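Local structure of mevalonate diphosphate decarboxylase (Legionella pneumophila, 3LTO) at residues K217-A222 with T229-I234. The protein probably catalyses the ATP-dependent decarboxylation of mevalonate diphosphate to isopentenyl diphosphate in isoprenoid biosynthesis. Sequence-based numbering, arbitrary orientation.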
# COMPACT_ATOMS: atom_id res chain seq x y z
N LYS A 217 -13.25 -6.49 10.72
CA LYS A 217 -13.74 -7.72 10.13
C LYS A 217 -15.20 -7.92 10.53
O LYS A 217 -16.03 -8.29 9.71
CB LYS A 217 -12.92 -8.93 10.60
CG LYS A 217 -13.55 -10.27 10.22
CD LYS A 217 -12.86 -11.45 10.91
CE LYS A 217 -11.62 -11.89 10.16
NZ LYS A 217 -11.95 -12.50 8.84
N LEU A 218 -15.51 -7.66 11.80
CA LEU A 218 -16.88 -7.81 12.29
C LEU A 218 -17.80 -6.77 11.65
O LEU A 218 -18.91 -7.09 11.21
CB LEU A 218 -16.92 -7.69 13.81
CG LEU A 218 -16.24 -8.81 14.61
CD1 LEU A 218 -16.25 -8.47 16.09
CD2 LEU A 218 -16.96 -10.12 14.36
N LEU A 219 -17.34 -5.53 11.61
CA LEU A 219 -18.12 -4.44 11.04
C LEU A 219 -18.45 -4.71 9.56
O LEU A 219 -19.61 -4.59 9.15
CB LEU A 219 -17.36 -3.13 11.17
CG LEU A 219 -18.10 -1.87 10.73
CD1 LEU A 219 -19.44 -1.76 11.47
CD2 LEU A 219 -17.22 -0.65 10.99
N LEU A 220 -17.44 -5.06 8.78
CA LEU A 220 -17.65 -5.35 7.36
C LEU A 220 -18.69 -6.45 7.20
O LEU A 220 -19.55 -6.37 6.33
CB LEU A 220 -16.33 -5.74 6.70
CG LEU A 220 -15.63 -4.75 5.76
CD1 LEU A 220 -16.03 -3.33 6.09
CD2 LEU A 220 -14.12 -4.92 5.86
N ASN A 221 -18.61 -7.47 8.05
CA ASN A 221 -19.58 -8.57 8.00
C ASN A 221 -20.96 -8.05 8.38
O ASN A 221 -21.97 -8.53 7.89
CB ASN A 221 -19.19 -9.71 8.95
CG ASN A 221 -18.03 -10.54 8.43
OD1 ASN A 221 -17.98 -10.90 7.25
ND2 ASN A 221 -17.09 -10.87 9.31
N ALA A 222 -20.99 -7.07 9.28
CA ALA A 222 -22.26 -6.48 9.72
C ALA A 222 -22.89 -5.77 8.53
O ALA A 222 -24.09 -5.91 8.28
CB ALA A 222 -22.03 -5.50 10.87
N THR A 229 -27.79 -3.23 14.00
CA THR A 229 -27.60 -3.40 15.44
C THR A 229 -26.14 -3.74 15.74
O THR A 229 -25.56 -3.23 16.71
CB THR A 229 -28.53 -4.51 15.99
OG1 THR A 229 -29.90 -4.18 15.73
CG2 THR A 229 -28.35 -4.66 17.49
N SER A 230 -25.54 -4.60 14.91
CA SER A 230 -24.14 -4.97 15.11
C SER A 230 -23.18 -3.83 14.73
O SER A 230 -22.12 -3.69 15.33
CB SER A 230 -23.78 -6.22 14.30
OG SER A 230 -24.26 -7.39 14.93
N ILE A 231 -23.56 -3.04 13.73
CA ILE A 231 -22.73 -1.91 13.32
C ILE A 231 -22.68 -0.97 14.52
O ILE A 231 -21.61 -0.51 14.93
CB ILE A 231 -23.34 -1.19 12.08
CG1 ILE A 231 -23.30 -2.13 10.87
CG2 ILE A 231 -22.57 0.10 11.77
CD1 ILE A 231 -23.87 -1.54 9.60
N TYR A 232 -23.85 -0.71 15.10
CA TYR A 232 -23.95 0.15 16.28
C TYR A 232 -23.03 -0.33 17.41
O TYR A 232 -22.19 0.41 17.89
CB TYR A 232 -25.40 0.18 16.76
CG TYR A 232 -25.61 0.52 18.23
CD1 TYR A 232 -25.26 1.76 18.75
CD2 TYR A 232 -26.20 -0.41 19.09
CE1 TYR A 232 -25.49 2.08 20.08
CE2 TYR A 232 -26.45 -0.10 20.43
CZ TYR A 232 -26.09 1.15 20.91
OH TYR A 232 -26.36 1.46 22.23
N GLN A 233 -23.19 -1.59 17.81
CA GLN A 233 -22.40 -2.17 18.89
C GLN A 233 -20.89 -2.16 18.62
O GLN A 233 -20.10 -1.77 19.48
CB GLN A 233 -22.87 -3.61 19.16
CG GLN A 233 -24.37 -3.70 19.40
CD GLN A 233 -24.86 -5.12 19.59
OE1 GLN A 233 -24.50 -6.02 18.83
NE2 GLN A 233 -25.71 -5.32 20.60
N ILE A 234 -20.50 -2.58 17.43
CA ILE A 234 -19.09 -2.58 17.07
C ILE A 234 -18.52 -1.17 17.11
O ILE A 234 -17.48 -0.93 17.72
CB ILE A 234 -18.88 -3.17 15.66
CG1 ILE A 234 -19.42 -4.60 15.60
CG2 ILE A 234 -17.40 -3.16 15.30
CD1 ILE A 234 -19.50 -5.16 14.20
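Ile234 reaches across to the backbone of the facing helix and lays its CD1 against the peptide joining Leu218 and Leu219, beside the CB atoms of Leu218 and Ala222. CD1 lies 3.4 Å from Leu219 N. Leu218 CB is 3.6 Å from the same methyl, and Ala222 CB, one turn on from Leu218, stands a little farther off. The other branch of Ile234, CG2, anti to the backbone N, looks to the CB of Leu219.

Leu219 reaches back across the interface to Ile231. Its CB does not point straight at helix 228-247, but CG is anti to the backbone N (chi1 -175°) and CD1 swings over to Ile231, touching CG2 at 3.7 Å and coming nearly as close to CA. The two side chains cross at about a right angle, with the leucine CD1 methyl against CB, CG1 and CG2 of the isoleucine. Ala222 closes the contact towards the turn: its CB points at the partner helix and meets Ile231 CG1 at 3.6 Å and, at 3.9 Å, Ser230 CB. The serine hydroxyl is bound instead to Asp227 OD2, just before helix 228-247.

No hydrogen bond joins the segments, and apolar contacts carry the packing. Leu219 also touches Leu13 and Ile14, and Ile231 rests on Tyr173 and Phe223. With axes 8.8 Å apart and running at 158° to each other, the segments form the closed end of an antiparallel helical hairpin, helices 208-224 and 228-247 joined by a short turn, within the C-terminal domain of a GHMP-family fold.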